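Aspartokinase (Synechocystis, PDB 3L76) probably catalyses ATP-dependent phosphorylation of the beta-carboxyl group of aspartate, the first step toward threonine and lysine, and binds both amino acids at its ACT domains. Local coordinates at residues Leu276-Pro279 with Gly283-Ser286; Leu288-Ala293 with Val543-Phe548; Ala459-Thr464 with Gln510-Asp515; Ala467-Ser472 with Ser502-Ala507. All blocks are in the same frame, centred on the assembly; numbering follows the deposited sequence.

Contact 1: residues Leu276-Pro279 with Gly283-Ser286. With THR (threonine), chain C; SO4 (sulfate ion), chain G.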
# COMPACT_ATOMS: atom_id res chain seq x y z
N LEU A 276 22.01 17.35 56.01
CA LEU A 276 21.71 15.97 56.40
C LEU A 276 20.71 15.90 57.54
O LEU A 276 20.71 16.75 58.43
CB LEU A 276 23.00 15.29 56.84
CG LEU A 276 24.16 15.28 55.86
CD1 LEU A 276 25.40 14.73 56.54
CD2 LEU A 276 23.81 14.47 54.61
N ARG A 277 19.88 14.86 57.52
CA ARG A 277 19.01 14.51 58.63
C ARG A 277 18.14 15.67 59.10
O ARG A 277 18.07 15.98 60.29
CB ARG A 277 19.83 13.97 59.81
CG ARG A 277 19.01 13.15 60.79
CD ARG A 277 19.91 12.34 61.68
NE ARG A 277 19.17 11.35 62.45
CZ ARG A 277 19.67 10.70 63.49
NH1 ARG A 277 20.91 10.95 63.91
NH2 ARG A 277 18.93 9.81 64.13
N VAL A 278 17.49 16.31 58.15
CA VAL A 278 16.57 17.39 58.44
C VAL A 278 15.19 16.74 58.65
O VAL A 278 14.98 15.60 58.25
CB VAL A 278 16.58 18.42 57.26
CG1 VAL A 278 15.54 18.07 56.23
CG2 VAL A 278 16.39 19.82 57.75
N PRO A 279 14.25 17.43 59.32
CA PRO A 279 12.94 16.82 59.56
C PRO A 279 12.14 16.60 58.27
O PRO A 279 12.11 17.48 57.40
CB PRO A 279 12.22 17.84 60.47
CG PRO A 279 13.32 18.65 61.08
CD PRO A 279 14.41 18.71 60.05
N GLY A 283 7.43 22.29 54.63
CA GLY A 283 8.02 23.56 55.01
C GLY A 283 9.53 23.58 55.06
O GLY A 283 10.14 24.64 54.94
N VAL A 284 10.15 22.42 55.23
CA VAL A 284 11.59 22.35 55.37
C VAL A 284 12.31 22.83 54.10
O VAL A 284 13.10 23.79 54.15
CB VAL A 284 12.06 20.95 55.74
CG1 VAL A 284 13.55 20.94 55.95
CG2 VAL A 284 11.35 20.48 56.99
N ALA A 285 12.05 22.19 52.97
CA ALA A 285 12.75 22.58 51.74
C ALA A 285 12.42 24.02 51.41
O ALA A 285 13.30 24.79 51.03
CB ALA A 285 12.40 21.65 50.57
N SER A 286 11.15 24.38 51.57
CA SER A 286 10.72 25.76 51.37
C SER A 286 11.64 26.76 52.08
O SER A 286 12.17 27.66 51.44
CB SER A 286 9.29 25.94 51.87
OG SER A 286 8.84 27.25 51.57
N THR C . 9.58 16.87 53.32
CA THR C . 10.27 18.16 53.42
C THR C . 9.45 19.30 52.84
O THR C . 8.36 19.08 52.29
CB THR C . 11.67 18.12 52.77
OG1 THR C . 11.54 17.84 51.37
CG2 THR C . 12.51 17.02 53.42
OXT THR C . 9.86 20.47 52.94
S SO4 G . 15.59 9.95 62.33
O1 SO4 G . 15.96 9.05 61.28
O2 SO4 G . 15.66 11.37 62.08
O3 SO4 G . 14.20 9.65 62.59
O4 SO4 G . 16.53 9.75 63.39
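Val-278 and Val-284 meet through their methyl groups, the two side chains lying alongside and pointing opposite ways. CG1 of Val-284 does most of the touching: it lies 3.5 Å from CG1 of Val-278 and equally close to CG2 of the same residue, so a single methyl settles against both branches of its partner. With chi1 at -177°, Val-284 turns CG1 away from its own backbone N and toward Val-278. Its CG2 branch lies beside that N instead and comes up against the Pro-279 carbonyl, 3.1 Å from O, while the proline ring gives only a loose contact, CB to the same CG2 at 4.5 Å.

The two valines close the turn that links the first strand of an ACT domain to its first helix, the loop on which members of this fold commonly hold a regulatory amino acid. Gly-283 takes the N-cap position with a positive phi, 106°, that suits glycine. At the start of the helix, Ala-285 N donates to OXT of the bound threonine over 2.8 Å, and Asn-557 and Gln-304 are among the ligand's other partners. On the strand, Arg-277 and Val-278 both face Asn-312 in a G1 beta bulge. Arg-277 extends from there to a sulfate ion, probably from the crystallisation liquor, which sits at the edge of the guanidinium with O4 2.5 Å from NH2.

Contact 2: residues Leu288-Ala293 with Val543-Phe548. With LYS (lysine), chain E.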
# COMPACT_ATOMS: atom_id res chain seq x y z
N LEU A 288 14.74 26.38 53.55
CA LEU A 288 16.11 26.28 53.05
C LEU A 288 16.34 27.17 51.83
O LEU A 288 17.18 28.08 51.84
CB LEU A 288 16.43 24.84 52.65
CG LEU A 288 17.85 24.31 52.87
CD1 LEU A 288 18.13 23.12 51.94
CD2 LEU A 288 18.90 25.38 52.70
N PHE A 289 15.59 26.92 50.77
CA PHE A 289 15.90 27.55 49.50
C PHE A 289 15.41 28.99 49.46
O PHE A 289 15.97 29.81 48.75
CB PHE A 289 15.37 26.70 48.33
CG PHE A 289 16.03 25.35 48.22
CD1 PHE A 289 17.31 25.23 47.69
CD2 PHE A 289 15.39 24.21 48.66
CE1 PHE A 289 17.93 23.99 47.59
CE2 PHE A 289 16.00 22.96 48.57
CZ PHE A 289 17.28 22.85 48.04
N ARG A 290 14.37 29.29 50.23
CA ARG A 290 13.94 30.67 50.34
C ARG A 290 15.09 31.53 50.87
O ARG A 290 15.46 32.52 50.25
CB ARG A 290 12.71 30.81 51.23
CG ARG A 290 11.38 30.50 50.55
CD ARG A 290 10.23 31.08 51.35
NE ARG A 290 10.36 30.76 52.77
CZ ARG A 290 9.50 30.01 53.45
NH1 ARG A 290 8.42 29.51 52.85
NH2 ARG A 290 9.71 29.76 54.74
N ASP A 291 15.68 31.13 51.99
CA ASP A 291 16.77 31.90 52.58
C ASP A 291 17.98 31.97 51.66
O ASP A 291 18.55 33.04 51.48
CB ASP A 291 17.16 31.36 53.96
CG ASP A 291 16.04 31.43 54.97
OD1 ASP A 291 15.07 32.19 54.74
OD2 ASP A 291 16.12 30.73 56.01
N ILE A 292 18.37 30.83 51.08
CA ILE A 292 19.46 30.84 50.12
C ILE A 292 19.24 31.84 48.98
O ILE A 292 20.17 32.53 48.54
CB ILE A 292 19.71 29.44 49.54
CG1 ILE A 292 20.12 28.48 50.64
CG2 ILE A 292 20.79 29.50 48.44
CD1 ILE A 292 20.20 27.02 50.20
N ALA A 293 18.00 31.93 48.51
CA ALA A 293 17.70 32.81 47.39
C ALA A 293 17.77 34.28 47.80
O ALA A 293 18.09 35.15 46.99
CB ALA A 293 16.34 32.48 46.80
N VAL A 543 13.67 30.25 42.06
CA VAL A 543 12.62 29.52 41.34
C VAL A 543 12.21 28.25 42.09
O VAL A 543 11.04 28.01 42.38
CB VAL A 543 13.03 29.15 39.91
CG1 VAL A 543 11.98 28.25 39.28
CG2 VAL A 543 13.22 30.41 39.07
N ALA A 544 13.19 27.42 42.39
CA ALA A 544 12.88 26.24 43.18
C ALA A 544 12.22 26.63 44.51
O ALA A 544 11.30 25.97 44.97
CB ALA A 544 14.14 25.43 43.41
N ALA A 545 12.69 27.72 45.12
CA ALA A 545 12.17 28.12 46.41
C ALA A 545 10.69 28.46 46.30
O ALA A 545 9.88 28.07 47.15
CB ALA A 545 12.95 29.29 46.98
N HIS A 546 10.32 29.17 45.25
CA HIS A 546 8.92 29.53 45.04
C HIS A 546 8.05 28.30 44.87
O HIS A 546 6.95 28.23 45.40
CB HIS A 546 8.78 30.44 43.83
CG HIS A 546 7.51 31.23 43.84
ND1 HIS A 546 7.10 31.95 44.94
CD2 HIS A 546 6.57 31.43 42.88
CE1 HIS A 546 5.96 32.55 44.66
NE2 HIS A 546 5.61 32.25 43.42
N PHE A 547 8.55 27.34 44.10
CA PHE A 547 7.85 26.08 43.86
C PHE A 547 7.59 25.33 45.18
O PHE A 547 6.45 24.97 45.49
CB PHE A 547 8.66 25.24 42.85
CG PHE A 547 8.02 23.93 42.47
CD1 PHE A 547 6.66 23.72 42.64
CD2 PHE A 547 8.79 22.91 41.92
CE1 PHE A 547 6.08 22.51 42.28
CE2 PHE A 547 8.21 21.69 41.56
CZ PHE A 547 6.86 21.49 41.74
N PHE A 548 8.64 25.12 45.97
CA PHE A 548 8.51 24.42 47.26
C PHE A 548 7.62 25.17 48.25
O PHE A 548 6.89 24.56 49.02
CB PHE A 548 9.88 24.19 47.88
CG PHE A 548 10.86 23.52 46.98
CD1 PHE A 548 10.42 22.64 45.99
CD2 PHE A 548 12.22 23.75 47.11
CE1 PHE A 548 11.32 22.01 45.15
CE2 PHE A 548 13.13 23.12 46.27
CZ PHE A 548 12.68 22.24 45.29
N LYS E . 18.40 27.90 39.30
CA LYS E . 17.06 27.91 39.89
C LYS E . 17.15 28.36 41.36
O LYS E . 18.24 28.58 41.90
CB LYS E . 16.39 26.53 39.77
CG LYS E . 17.20 25.35 40.36
CD LYS E . 16.44 24.02 40.18
CE LYS E . 16.53 23.50 38.75
NZ LYS E . 17.96 23.40 38.30
OXT LYS E . 16.12 28.53 42.02
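Phe-289 meets Ala-545 and Phe-548 where the first helices of two ACT domains, far apart in sequence, pack against each other. The short segments run closer to antiparallel than parallel, with 146° between their directions and 8.0 Å between their axes. Phe-289 begins this contact at its root: CB lies 3.8 Å from CB of Ala-545, and the small alanine lets the backbones come close. From there CG turns to the side of the backbone N, anti to the carbonyl carbon, and the ring is carried down toward Phe-548. CG is only loosely touched by CE2 of that phenylalanine. CD2 makes the closer approach, 3.5 Å from Phe-548 CE2, and CE2 of Phe-289 follows at 3.7 Å from the same atom. CD2 approaches Phe-548 at its edge, near the plane of that ring, yet the pair is neither a stack nor a T, the planes being inclined at 59°. Leu-288 CD1 covers one face of the Phe-289 ring toward its rim, and Ile-302 borders both phenylalanines.

The start of helix 543-552 also faces a lysine pocket, to which Asp-298, Ile-299 and Asp-300 of the other domain contribute, so the effector lies at the junction of the two domains. Val-543 N makes a weak bond to the ligand carboxylate, whereas Ala-544 N points more squarely at OXT, 3.2 Å away with an N-H...O angle of 158°.

Contact 3: residues Ala459-Thr464 with Gln510-Asp515. With THR (threonine), chain D.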
# COMPACT_ATOMS: atom_id res chain seq x y z
N ALA A 459 24.54 0.28 40.47
CA ALA A 459 23.40 0.83 39.73
C ALA A 459 23.25 0.19 38.35
O ALA A 459 22.14 -0.06 37.88
CB ALA A 459 23.52 2.35 39.58
N ALA A 460 24.38 -0.04 37.68
CA ALA A 460 24.38 -0.71 36.39
C ALA A 460 23.65 -2.03 36.48
O ALA A 460 22.77 -2.32 35.67
CB ALA A 460 25.82 -0.92 35.89
N GLN A 461 24.02 -2.84 37.46
CA GLN A 461 23.46 -4.19 37.55
C GLN A 461 21.97 -4.21 37.91
O GLN A 461 21.23 -5.08 37.45
CB GLN A 461 24.33 -5.11 38.42
CG GLN A 461 23.78 -5.46 39.79
CD GLN A 461 24.78 -6.29 40.58
OE1 GLN A 461 25.97 -6.32 40.27
NE2 GLN A 461 24.29 -6.97 41.61
N LEU A 462 21.53 -3.23 38.69
CA LEU A 462 20.13 -3.16 39.09
C LEU A 462 19.28 -2.70 37.92
O LEU A 462 18.21 -3.25 37.65
CB LEU A 462 19.96 -2.21 40.27
CG LEU A 462 20.63 -2.67 41.57
CD1 LEU A 462 20.83 -1.49 42.49
CD2 LEU A 462 19.83 -3.78 42.24
N PHE A 463 19.75 -1.67 37.23
CA PHE A 463 18.97 -1.12 36.13
C PHE A 463 19.10 -1.91 34.84
O PHE A 463 18.16 -1.90 34.04
CB PHE A 463 19.23 0.37 35.96
CG PHE A 463 18.67 1.18 37.06
CD1 PHE A 463 17.33 1.45 37.11
CD2 PHE A 463 19.48 1.59 38.10
CE1 PHE A 463 16.79 2.16 38.16
CE2 PHE A 463 18.94 2.29 39.15
CZ PHE A 463 17.60 2.57 39.19
N THR A 464 20.21 -2.63 34.67
CA THR A 464 20.33 -3.53 33.52
C THR A 464 19.29 -4.64 33.62
O THR A 464 18.67 -5.01 32.63
CB THR A 464 21.72 -4.16 33.41
OG1 THR A 464 22.67 -3.17 33.06
CG2 THR A 464 21.74 -5.25 32.34
N GLN A 510 14.65 -8.35 43.90
CA GLN A 510 14.78 -9.03 45.19
C GLN A 510 15.95 -10.01 45.24
O GLN A 510 16.75 -9.99 46.18
CB GLN A 510 13.48 -9.73 45.59
CG GLN A 510 13.46 -10.15 47.04
CD GLN A 510 13.42 -8.97 48.00
OE1 GLN A 510 12.54 -8.11 47.89
NE2 GLN A 510 14.35 -8.93 48.95
N PRO A 511 16.06 -10.88 44.23
CA PRO A 511 17.20 -11.80 44.12
C PRO A 511 18.56 -11.10 44.17
O PRO A 511 19.50 -11.62 44.78
CB PRO A 511 17.02 -12.39 42.72
CG PRO A 511 15.58 -12.29 42.45
CD PRO A 511 15.07 -11.09 43.16
N LEU A 512 18.67 -9.94 43.52
CA LEU A 512 19.96 -9.28 43.33
C LEU A 512 20.54 -8.67 44.59
O LEU A 512 21.74 -8.42 44.65
CB LEU A 512 19.89 -8.23 42.21
CG LEU A 512 19.84 -8.76 40.78
CD1 LEU A 512 18.54 -9.48 40.53
CD2 LEU A 512 20.01 -7.62 39.79
N ILE A 513 19.70 -8.42 45.59
CA ILE A 513 20.17 -7.81 46.83
C ILE A 513 20.31 -8.83 47.96
O ILE A 513 20.70 -8.47 49.07
CB ILE A 513 19.23 -6.69 47.29
CG1 ILE A 513 17.88 -7.26 47.71
CG2 ILE A 513 19.03 -5.67 46.19
CD1 ILE A 513 16.92 -6.23 48.22
N LYS A 514 20.03 -10.11 47.68
CA LYS A 514 19.89 -11.12 48.72
C LYS A 514 21.12 -11.27 49.64
O LYS A 514 20.99 -11.76 50.77
CB LYS A 514 19.48 -12.47 48.13
N ASP A 515 22.29 -10.85 49.17
CA ASP A 515 23.47 -10.78 50.03
C ASP A 515 24.13 -9.41 50.05
O ASP A 515 25.36 -9.30 50.03
CB ASP A 515 24.50 -11.86 49.67
CG ASP A 515 24.12 -12.64 48.43
OD1 ASP A 515 24.35 -12.14 47.31
OD2 ASP A 515 23.61 -13.77 48.59
N THR D . 27.93 4.05 43.61
CA THR D . 27.12 3.01 42.99
C THR D . 27.53 2.85 41.53
O THR D . 28.31 3.66 41.01
CB THR D . 25.62 3.32 43.04
OG1 THR D . 25.36 4.55 42.35
CG2 THR D . 25.14 3.42 44.50
OXT THR D . 27.08 1.89 40.88
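Leu-512 leans on Gln-461 and Leu-462, joining the two helices that an ACT domain, with its beta-alpha-beta-beta-alpha-beta order, lays on one face of its sheet. Here helix 458-468 meets the weakly bonded C-terminal part of helix 499-512, where the backbone bonds of Ile-513 and Lys-514 are long and weak.

The contacts between the segments are apolar and fairly loose. Leu-512, its CG beside the backbone N and anti to the carbonyl carbon (chi1 -75°), sends CD2 toward the first helix, 4.3 Å from CG of Gln-461, so it is the aliphatic part of the glutamine that is used. The same methyl also rests 3.7 Å from the backbone O of Gln-461. Leu-462 starts off at an angle to the second segment and only its CD2 methyl comes close: it lies 4.5 Å from CB of Leu-512 and as far from CG2 of Ile-513, so one methyl spans both residues. Trp-516 touches both Gln-461 and Leu-462, while Val-452 and Ile-449 of strand 437-453 bring the sheet beneath Leu-462 and Ile-513.

The firmer polar bonds lie within the first helix or run to the ligand. Ala-459 N donates almost straight to OXT of a bound threonine, 3.0 Å away at 161°, in a pocket that Asn-385 and Ile-386 of another ACT domain help to build. The next residue, Ala-460, has its O gripped twice, by N and OG1 of Thr-464 one turn on, from opposite faces of its carbonyl plane. The hydroxyl bond, 2.7 Å from OG1 to O, comes in 42° out of that plane.

Contact 4: residues Ala467-Ser472 with Ser502-Ala507. With LYS (lysine), chain F.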
# COMPACT_ATOMS: atom_id res chain seq x y z
N ALA A 467 15.91 -3.46 32.67
CA ALA A 467 15.85 -3.13 31.26
C ALA A 467 15.80 -4.38 30.40
O ALA A 467 15.23 -4.38 29.32
CB ALA A 467 17.02 -2.25 30.87
N GLU A 468 16.41 -5.46 30.87
CA GLU A 468 16.40 -6.70 30.12
C GLU A 468 15.00 -7.32 30.13
O GLU A 468 14.69 -8.18 29.32
CB GLU A 468 17.45 -7.67 30.66
CG GLU A 468 18.85 -7.37 30.18
CD GLU A 468 19.92 -8.20 30.88
OE1 GLU A 468 19.61 -8.79 31.94
OE2 GLU A 468 21.06 -8.25 30.38
N ALA A 469 14.16 -6.84 31.03
CA ALA A 469 12.77 -7.27 31.12
C ALA A 469 11.85 -6.26 30.45
O ALA A 469 10.63 -6.31 30.60
CB ALA A 469 12.35 -7.47 32.60
N ASN A 470 12.43 -5.31 29.74
CA ASN A 470 11.66 -4.36 28.96
C ASN A 470 10.89 -3.35 29.80
O ASN A 470 9.99 -2.67 29.31
CB ASN A 470 10.70 -5.09 28.03
CG ASN A 470 10.83 -4.64 26.60
OD1 ASN A 470 11.09 -3.47 26.32
ND2 ASN A 470 10.65 -5.57 25.67
N ILE A 471 11.24 -3.25 31.07
CA ILE A 471 10.64 -2.22 31.90
C ILE A 471 11.39 -0.89 31.74
O ILE A 471 12.60 -0.81 31.97
CB ILE A 471 10.64 -2.61 33.38
CG1 ILE A 471 9.84 -3.90 33.58
CG2 ILE A 471 10.09 -1.47 34.23
CD1 ILE A 471 10.01 -4.53 34.95
N SER A 472 10.67 0.13 31.33
CA SER A 472 11.23 1.46 31.17
C SER A 472 11.10 2.20 32.49
O SER A 472 10.06 2.11 33.15
CB SER A 472 10.50 2.22 30.06
OG SER A 472 10.79 3.61 30.11
N SER A 502 5.31 -2.30 38.55
CA SER A 502 5.64 -2.35 39.98
C SER A 502 6.09 -3.72 40.46
O SER A 502 7.23 -3.91 40.88
CB SER A 502 4.42 -1.94 40.79
OG SER A 502 4.74 -0.93 41.72
N SER A 503 5.17 -4.67 40.40
CA SER A 503 5.40 -6.01 40.90
C SER A 503 6.56 -6.71 40.21
O SER A 503 7.44 -7.23 40.88
CB SER A 503 4.12 -6.84 40.76
OG SER A 503 3.10 -6.30 41.57
N GLN A 504 6.55 -6.75 38.88
CA GLN A 504 7.64 -7.41 38.17
C GLN A 504 8.99 -6.78 38.51
O GLN A 504 9.98 -7.48 38.68
CB GLN A 504 7.40 -7.39 36.67
CG GLN A 504 8.31 -8.34 35.90
CD GLN A 504 8.30 -8.09 34.40
OE1 GLN A 504 7.56 -7.24 33.90
NE2 GLN A 504 9.12 -8.83 33.67
N ALA A 505 9.02 -5.46 38.63
CA ALA A 505 10.24 -4.78 39.02
C ALA A 505 10.76 -5.26 40.38
O ALA A 505 11.92 -5.64 40.51
CB ALA A 505 10.03 -3.28 39.04
N GLU A 506 9.89 -5.24 41.38
CA GLU A 506 10.25 -5.72 42.71
C GLU A 506 10.76 -7.16 42.63
O GLU A 506 11.79 -7.52 43.21
CB GLU A 506 9.05 -5.63 43.64
CG GLU A 506 9.28 -6.20 45.01
CD GLU A 506 8.07 -6.05 45.92
OE1 GLU A 506 8.26 -5.80 47.12
OE2 GLU A 506 6.92 -6.17 45.42
N ALA A 507 10.03 -7.97 41.89
CA ALA A 507 10.35 -9.38 41.72
C ALA A 507 11.70 -9.61 41.06
O ALA A 507 12.37 -10.60 41.35
CB ALA A 507 9.25 -10.06 40.93
N LYS F . 13.10 5.64 30.33
CA LYS F . 14.56 5.54 30.43
C LYS F . 15.05 4.17 30.87
O LYS F . 14.26 3.38 31.43
CB LYS F . 15.12 6.63 31.37
CG LYS F . 14.91 8.05 30.85
CD LYS F . 15.06 9.10 31.94
CE LYS F . 13.77 9.29 32.71
NZ LYS F . 13.23 10.68 32.60
OXT LYS F . 16.25 3.85 30.64
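Ala-469, at the C-terminal end of helix 458-468, turns its CB toward Gln-504 and lies 3.7 Å from NE2, an apolar methyl beside an amide nitrogen. The glutamine can reach this far because its chain runs out straight from CG to the amide; CG stands anti to the backbone N (chi1 -167°), which carries the amide across to the first segment.

Asn-470 comes next and, with a positive phi of 70°, is the C-prime residue of a Schellman motif. Its N returns to Ala-467 O at 3.0 Å, closing the helix, and the reversal sends the chain on toward the next strand of the ACT domain. Its side chain leads away from Gln-504, to the side where Pro-369 lies.

Ile-471 then points back at helix 499-512. It and Gln-504 run alongside in opposed senses, with CD1 3.8 Å from OE1 of the glutamine. The same methyl approaches the helix backbone and meets CB of Ala-505 at 4.3 Å, while Ile-508, a turn further along, flanks both Ile-471 and Ala-469.

Ser-472 leaves the helix pair for a ligand. Its hydroxyl, anti to the backbone N, accepts a hydrogen bond from the amino group of a bound lysine, N to OG 3.1 Å. Ala-372 N and Ser-392 O, from another ACT domain, hold the same lysine, which therefore lies between domains.

Contacts 1 and 2 are the buried pair; contacts 3 and 4 are only partly buried. Contacts 1 and 2 share helix 284-294 and touch where Phe-548 packs on Ala-285 and Ser-286, so a tight strand-to-helix turn leads directly into an interface between two ACT domains. Contacts 3 and 4, centres about 12 Å apart, instead join the same two helices, 458-468 and 499-512, within one domain. All four are mainly apolar, but in contacts 3 and 4 leucine and isoleucine share the edge with glutamine side chains. Each contact includes a residue bonded to a bound effector, threonine in contacts 1 and 3, lysine in contacts 2 and 4.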